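Local coordinates for lipoprotein NlpE (Escherichia coli, PDB 2Z4I) that contributes to copper homeostasis, activates the Cpx envelope stress pathway from the outer membrane, and is required for stationary-phase cells to bind hydrophobic surfaces efficiently, at residues E35-S40 with M51-L56; M124-L129 with S177-F182. The protein carries 1 engineered substitution. All coordinates share one frame; numbering follows the deposited sequence.

Interaction 1. Residues E35-S40 with M51-L56; sequences EGIETS and MNERYL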
loop_
_atom_site.group_PDB
_atom_site.type_symbol
_atom_site.label_atom_id
_atom_site.label_comp_id
_atom_site.label_asym_id
_atom_site.label_seq_id
_atom_site.Cartn_x
_atom_site.Cartn_y
_atom_site.Cartn_z
ATOM N N GLU A 35 9.161 6.899 -14.501
ATOM C CA GLU A 35 8.752 6.964 -13.108
ATOM C C GLU A 35 7.917 8.184 -12.766
ATOM O O GLU A 35 7.009 8.119 -11.940
ATOM C CB GLU A 35 9.997 6.908 -12.219
ATOM C CG GLU A 35 10.701 5.549 -12.246
ATOM C CD GLU A 35 12.083 5.578 -11.609
ATOM O OE1 GLU A 35 12.209 5.984 -10.431
ATOM O OE2 GLU A 35 13.051 5.189 -12.294
ATOM N N GLY A 36 8.227 9.302 -13.403
ATOM C CA GLY A 36 7.477 10.514 -13.141
ATOM C C GLY A 36 8.263 11.735 -13.549
ATOM O O GLY A 36 9.480 11.658 -13.724
ATOM N N ILE A 37 7.570 12.858 -13.703
ATOM C CA ILE A 37 8.219 14.094 -14.088
ATOM C C ILE A 37 8.244 15.089 -12.930
ATOM O O ILE A 37 7.195 15.538 -12.467
ATOM C CB ILE A 37 7.503 14.750 -15.276
ATOM C CG1 ILE A 37 7.344 13.754 -16.415
ATOM C CG2 ILE A 37 8.319 15.891 -15.802
ATOM C CD1 ILE A 37 6.628 14.326 -17.631
ATOM N N GLU A 38 9.452 15.411 -12.465
ATOM C CA GLU A 38 9.659 16.376 -11.391
ATOM C C GLU A 38 9.392 17.751 -11.983
ATOM O O GLU A 38 10.193 18.264 -12.764
ATOM C CB GLU A 38 11.100 16.336 -10.899
ATOM C CG GLU A 38 11.451 15.198 -9.989
ATOM C CD GLU A 38 12.907 15.269 -9.559
ATOM O OE1 GLU A 38 13.317 16.322 -9.005
ATOM O OE2 GLU A 38 13.644 14.278 -9.779
ATOM N N THR A 39 8.282 18.357 -11.589
ATOM C CA THR A 39 7.887 19.655 -12.118
ATOM C C THR A 39 7.995 20.781 -11.110
ATOM O O THR A 39 7.690 20.612 -9.932
ATOM C CB THR A 39 6.444 19.562 -12.616
ATOM O OG1 THR A 39 6.373 18.542 -13.619
ATOM C CG2 THR A 39 5.965 20.882 -13.189
ATOM N N SER A 40 8.445 21.942 -11.556
ATOM C CA SER A 40 8.528 23.075 -10.645
ATOM C C SER A 40 8.274 24.313 -11.466
ATOM O O SER A 40 8.930 24.527 -12.488
ATOM C CB SER A 40 9.898 23.151 -9.967
ATOM O OG SER A 40 10.931 23.183 -10.927
HETATM N N MSE A 51 9.724 27.295 -15.824
HETATM C CA MSE A 51 9.303 25.966 -15.429
HETATM C C MSE A 51 10.415 24.969 -15.680
HETATM O O MSE A 51 11.137 25.065 -16.670
HETATM C CB MSE A 51 8.069 25.537 -16.205
HETATM C CG MSE A 51 7.604 24.152 -15.832
HETATM SE SE MSE A 51 5.892 23.759 -16.592
HETATM C CE MSE A 51 4.808 24.768 -15.334
ATOM N N ASN A 52 10.547 24.006 -14.784
ATOM C CA ASN A 52 11.573 23.009 -14.929
ATOM C C ASN A 52 10.939 21.639 -14.888
ATOM O O ASN A 52 10.100 21.366 -14.029
ATOM C CB ASN A 52 12.578 23.128 -13.790
ATOM C CG ASN A 52 13.782 22.221 -13.976
ATOM O OD1 ASN A 52 14.303 21.672 -13.012
ATOM N ND2 ASN A 52 14.238 22.076 -15.211
ATOM N N GLU A 53 11.333 20.775 -15.812
ATOM C CA GLU A 53 10.803 19.427 -15.821
ATOM C C GLU A 53 11.952 18.444 -15.834
ATOM O O GLU A 53 12.802 18.514 -16.710
ATOM C CB GLU A 53 9.932 19.197 -17.049
ATOM C CG GLU A 53 8.746 20.126 -17.153
ATOM C CD GLU A 53 7.900 19.824 -18.367
ATOM O OE1 GLU A 53 7.174 20.727 -18.818
ATOM O OE2 GLU A 53 7.958 18.681 -18.869
ATOM N N ARG A 54 11.976 17.536 -14.864
ATOM C CA ARG A 54 13.022 16.530 -14.779
ATOM C C ARG A 54 12.401 15.138 -14.834
ATOM O O ARG A 54 11.432 14.858 -14.146
ATOM C CB ARG A 54 13.806 16.706 -13.495
ATOM C CG ARG A 54 14.976 15.780 -13.417
ATOM C CD ARG A 54 15.814 15.997 -12.179
ATOM N NE ARG A 54 16.602 14.795 -11.940
ATOM C CZ ARG A 54 17.587 14.374 -12.729
ATOM N NH1 ARG A 54 17.920 15.076 -13.810
ATOM N NH2 ARG A 54 18.210 13.228 -12.458
ATOM N N TYR A 55 12.967 14.260 -15.651
ATOM C CA TYR A 55 12.433 12.913 -15.827
ATOM C C TYR A 55 13.113 11.834 -15.017
ATOM O O TYR A 55 14.237 11.441 -15.318
ATOM C CB TYR A 55 12.489 12.537 -17.306
ATOM C CG TYR A 55 11.620 13.419 -18.154
ATOM C CD1 TYR A 55 10.295 13.077 -18.424
ATOM C CD2 TYR A 55 12.091 14.639 -18.614
ATOM C CE1 TYR A 55 9.459 13.935 -19.128
ATOM C CE2 TYR A 55 11.265 15.509 -19.318
ATOM C CZ TYR A 55 9.948 15.151 -19.569
ATOM O OH TYR A 55 9.133 16.032 -20.241
ATOM N N LEU A 56 12.418 11.348 -13.997
ATOM C CA LEU A 56 12.945 10.291 -13.153
ATOM C C LEU A 56 12.880 8.993 -13.944
ATOM O O LEU A 56 11.851 8.689 -14.553
ATOM C CB LEU A 56 12.103 10.167 -11.890
ATOM C CG LEU A 56 12.092 11.415 -11.014
ATOM C CD1 LEU A 56 11.054 11.293 -9.909
ATOM C CD2 LEU A 56 13.468 11.597 -10.422
HETATM O O HOH W 1 11.725 20.361 -11.641
#
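Ile37 and Tyr55, a non-hydrogen-bonded pair, lie alongside one another with both side chains running the same way. With Ile37 CG2 anti to the backbone N, this methyl sits over one face of the phenol ring, 4.2 Å from the Tyr55 centroid and 19° off the ring normal, a CH-pi contact. On the other face of the sheet, Glu38 and Arg54 also run side by side. Glu38 OE2, whose position is less certain, approaches the edge of the guanidinium in a long salt bridge, 3.7 Å from Arg54 NE, with the two planes 82° apart. These side chains are set by an antiparallel beta hairpin of the calycin-like N-terminal barrel. Glu38 N donates to Arg54 O (2.7 Å), and Arg54 N returns a bond on a lone pair of Glu38 O (2.8 Å). Ser40 and Asn52 repeat this reciprocal pairing further along, and a water lies between Glu38 O, Ser40 OG and Asn52 OD1. At the Gly36 backbone angles, a CB would strike Glu35 O. Beyond the hairpin, Ile37 and Thr39 bond through their backbones to Leu29 and Gly27, while Glu53 and Tyr55 reach Phe65 and Ser63. Tyr55 also touches Cys31 and Cys34, the disulfide of the CXXC motif.

Interaction 2. Residues M124-L129 with S177-F182; sequences MTPMTL and SVEGHF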
loop_
_atom_site.group_PDB
_atom_site.type_symbol
_atom_site.label_atom_id
_atom_site.label_comp_id
_atom_site.label_asym_id
_atom_site.label_seq_id
_atom_site.Cartn_x
_atom_site.Cartn_y
_atom_site.Cartn_z
HETATM N N MSE A 124 4.409 -11.026 8.116
HETATM C CA MSE A 124 4.696 -11.370 9.497
HETATM C C MSE A 124 3.686 -10.709 10.409
HETATM O O MSE A 124 3.712 -10.883 11.628
HETATM C CB MSE A 124 6.103 -10.925 9.868
HETATM C CG MSE A 124 7.144 -11.480 8.927
HETATM SE SE MSE A 124 8.912 -11.307 9.628
HETATM C CE MSE A 124 9.146 -9.401 9.355
ATOM N N THR A 125 2.797 -9.937 9.801
ATOM C CA THR A 125 1.752 -9.259 10.537
ATOM C C THR A 125 0.843 -10.316 11.144
ATOM O O THR A 125 0.390 -11.229 10.458
ATOM C CB THR A 125 0.922 -8.400 9.606
ATOM O OG1 THR A 125 1.773 -7.466 8.937
ATOM C CG2 THR A 125 -0.137 -7.660 10.381
ATOM N N PRO A 126 0.571 -10.224 12.442
ATOM C CA PRO A 126 -0.309 -11.249 13.000
ATOM C C PRO A 126 -1.754 -11.019 12.563
ATOM O O PRO A 126 -2.186 -9.883 12.358
ATOM C CB PRO A 126 -0.129 -11.074 14.500
ATOM C CG PRO A 126 0.051 -9.618 14.632
ATOM C CD PRO A 126 0.996 -9.269 13.477
HETATM N N MSE A 127 -2.492 -12.101 12.387
HETATM C CA MSE A 127 -3.890 -12.006 12.015
HETATM C C MSE A 127 -4.569 -12.951 12.970
HETATM O O MSE A 127 -3.888 -13.722 13.644
HETATM C CB MSE A 127 -4.096 -12.453 10.574
HETATM C CG MSE A 127 -3.483 -13.764 10.252
HETATM SE SE MSE A 127 -3.480 -13.979 8.360
HETATM C CE MSE A 127 -2.273 -12.619 7.886
ATOM N N THR A 128 -5.890 -12.905 13.063
ATOM C CA THR A 128 -6.557 -13.808 13.991
ATOM C C THR A 128 -7.079 -15.040 13.309
ATOM O O THR A 128 -7.602 -14.969 12.199
ATOM C CB THR A 128 -7.705 -13.125 14.714
ATOM O OG1 THR A 128 -7.190 -12.023 15.471
ATOM C CG2 THR A 128 -8.389 -14.101 15.643
ATOM N N LEU A 129 -6.932 -16.182 13.974
ATOM C CA LEU A 129 -7.398 -17.426 13.397
ATOM C C LEU A 129 -8.246 -18.245 14.355
ATOM O O LEU A 129 -8.014 -18.267 15.563
ATOM C CB LEU A 129 -6.217 -18.267 12.905
ATOM C CG LEU A 129 -5.305 -17.633 11.855
ATOM C CD1 LEU A 129 -4.233 -16.873 12.553
ATOM C CD2 LEU A 129 -4.677 -18.692 10.982
ATOM N N SER A 177 -8.497 -19.972 19.421
ATOM C CA SER A 177 -8.510 -18.663 18.781
ATOM C C SER A 177 -7.161 -18.026 19.086
ATOM O O SER A 177 -6.887 -17.654 20.224
ATOM C CB SER A 177 -9.615 -17.790 19.362
ATOM O OG SER A 177 -9.501 -16.464 18.882
ATOM N N VAL A 178 -6.306 -17.892 18.082
ATOM C CA VAL A 178 -4.999 -17.317 18.340
ATOM C C VAL A 178 -4.588 -16.376 17.233
ATOM O O VAL A 178 -5.103 -16.467 16.115
ATOM C CB VAL A 178 -3.930 -18.431 18.454
ATOM C CG1 VAL A 178 -3.775 -19.123 17.119
ATOM C CG2 VAL A 178 -2.605 -17.851 18.910
ATOM N N GLU A 179 -3.672 -15.466 17.552
ATOM C CA GLU A 179 -3.144 -14.547 16.560
ATOM C C GLU A 179 -1.900 -15.228 16.031
ATOM O O GLU A 179 -1.196 -15.890 16.784
ATOM C CB GLU A 179 -2.764 -13.213 17.190
ATOM C CG GLU A 179 -3.922 -12.247 17.289
ATOM C CD GLU A 179 -3.497 -10.893 17.818
ATOM O OE1 GLU A 179 -2.529 -10.308 17.276
ATOM O OE2 GLU A 179 -4.139 -10.411 18.775
ATOM N N GLY A 180 -1.635 -15.090 14.742
ATOM C CA GLY A 180 -0.458 -15.722 14.189
ATOM C C GLY A 180 -0.222 -15.374 12.739
ATOM O O GLY A 180 -1.072 -14.766 12.097
ATOM N N HIS A 181 0.942 -15.748 12.226
ATOM C CA HIS A 181 1.285 -15.486 10.833
ATOM C C HIS A 181 1.949 -16.728 10.264
ATOM O O HIS A 181 2.395 -17.595 11.012
ATOM C CB HIS A 181 2.246 -14.301 10.732
ATOM C CG HIS A 181 3.472 -14.448 11.578
ATOM N ND1 HIS A 181 3.460 -14.263 12.943
ATOM C CD2 HIS A 181 4.741 -14.796 11.256
ATOM C CE1 HIS A 181 4.668 -14.491 13.427
ATOM N NE2 HIS A 181 5.464 -14.815 12.424
ATOM N N PHE A 182 2.007 -16.830 8.944
ATOM C CA PHE A 182 2.640 -17.987 8.340
ATOM C C PHE A 182 4.112 -17.745 8.111
ATOM O O PHE A 182 4.519 -16.643 7.741
ATOM C CB PHE A 182 1.980 -18.337 7.017
ATOM C CG PHE A 182 0.580 -18.815 7.165
ATOM C CD1 PHE A 182 -0.477 -17.919 7.143
ATOM C CD2 PHE A 182 0.319 -20.164 7.372
ATOM C CE1 PHE A 182 -1.773 -18.356 7.327
ATOM C CE2 PHE A 182 -0.974 -20.612 7.558
ATOM C CZ PHE A 182 -2.026 -19.708 7.537
#
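Four backbone hydrogen bonds satisfy the facing polar atoms of 127-129 and 178-180, in two reciprocal pairs. Leu129 N meets Val178 O at 2.8 Å, nearly along the C=O axis, and Val178 N answers to Leu129 O at 3.1 Å. Gly180 N reaches Met127 O at 2.9 Å. The return bond, Met127 N to Gly180 O at 3.0 Å, is turned differently, its donor standing 37° out of the carbonyl plane. In the OB fold of this C-terminal domain, the pairing is that of the first strand with the one following the helix. Residues 124-136, a stretch that could contain a copper-binding motif, begin here. Before the strand, Met124 O lies 3.5 Å above one face of the His181 ring, offset toward the rim, while His181 ND1 is hydrogen-bonded to Asp200 OD1. An alanine in place of His181 would lose the imidazole and would probably leave Asp200 without this partner and the Met124 carbonyl without the ring beneath it. Ser177 OG, anti to its backbone N, bonds Arg130 NH1. On the Leu129 and Val178 face, Leu129 CD2 approaches Phe182 CZ obliquely at 4.5 Å; the Phe182 ring also makes a T-shaped contact with Phe151.

From the N terminus, the chain first forms strand 24-31, then enters interaction 1, where 35-40 and 51-56 close a short hairpin loop of ten intervening residues between neighbouring strands. It completes the N-terminal barrel and passes through a flexible linker before interaction 2 opens at 124-129. That contact closes a far longer loop, 47 residues holding two further strands and helix 157-167, when 177-182 returns beside the first OB strand. The two loops follow in series, neither nested nor crossed, with centres about 43 Å apart. Interaction 1 joins strands 34-43 and 48-56, interaction 2 strands 127-135 and 174-185; in the crystal, the N-terminal domain of one subunit interacts with the C-terminal domain of another.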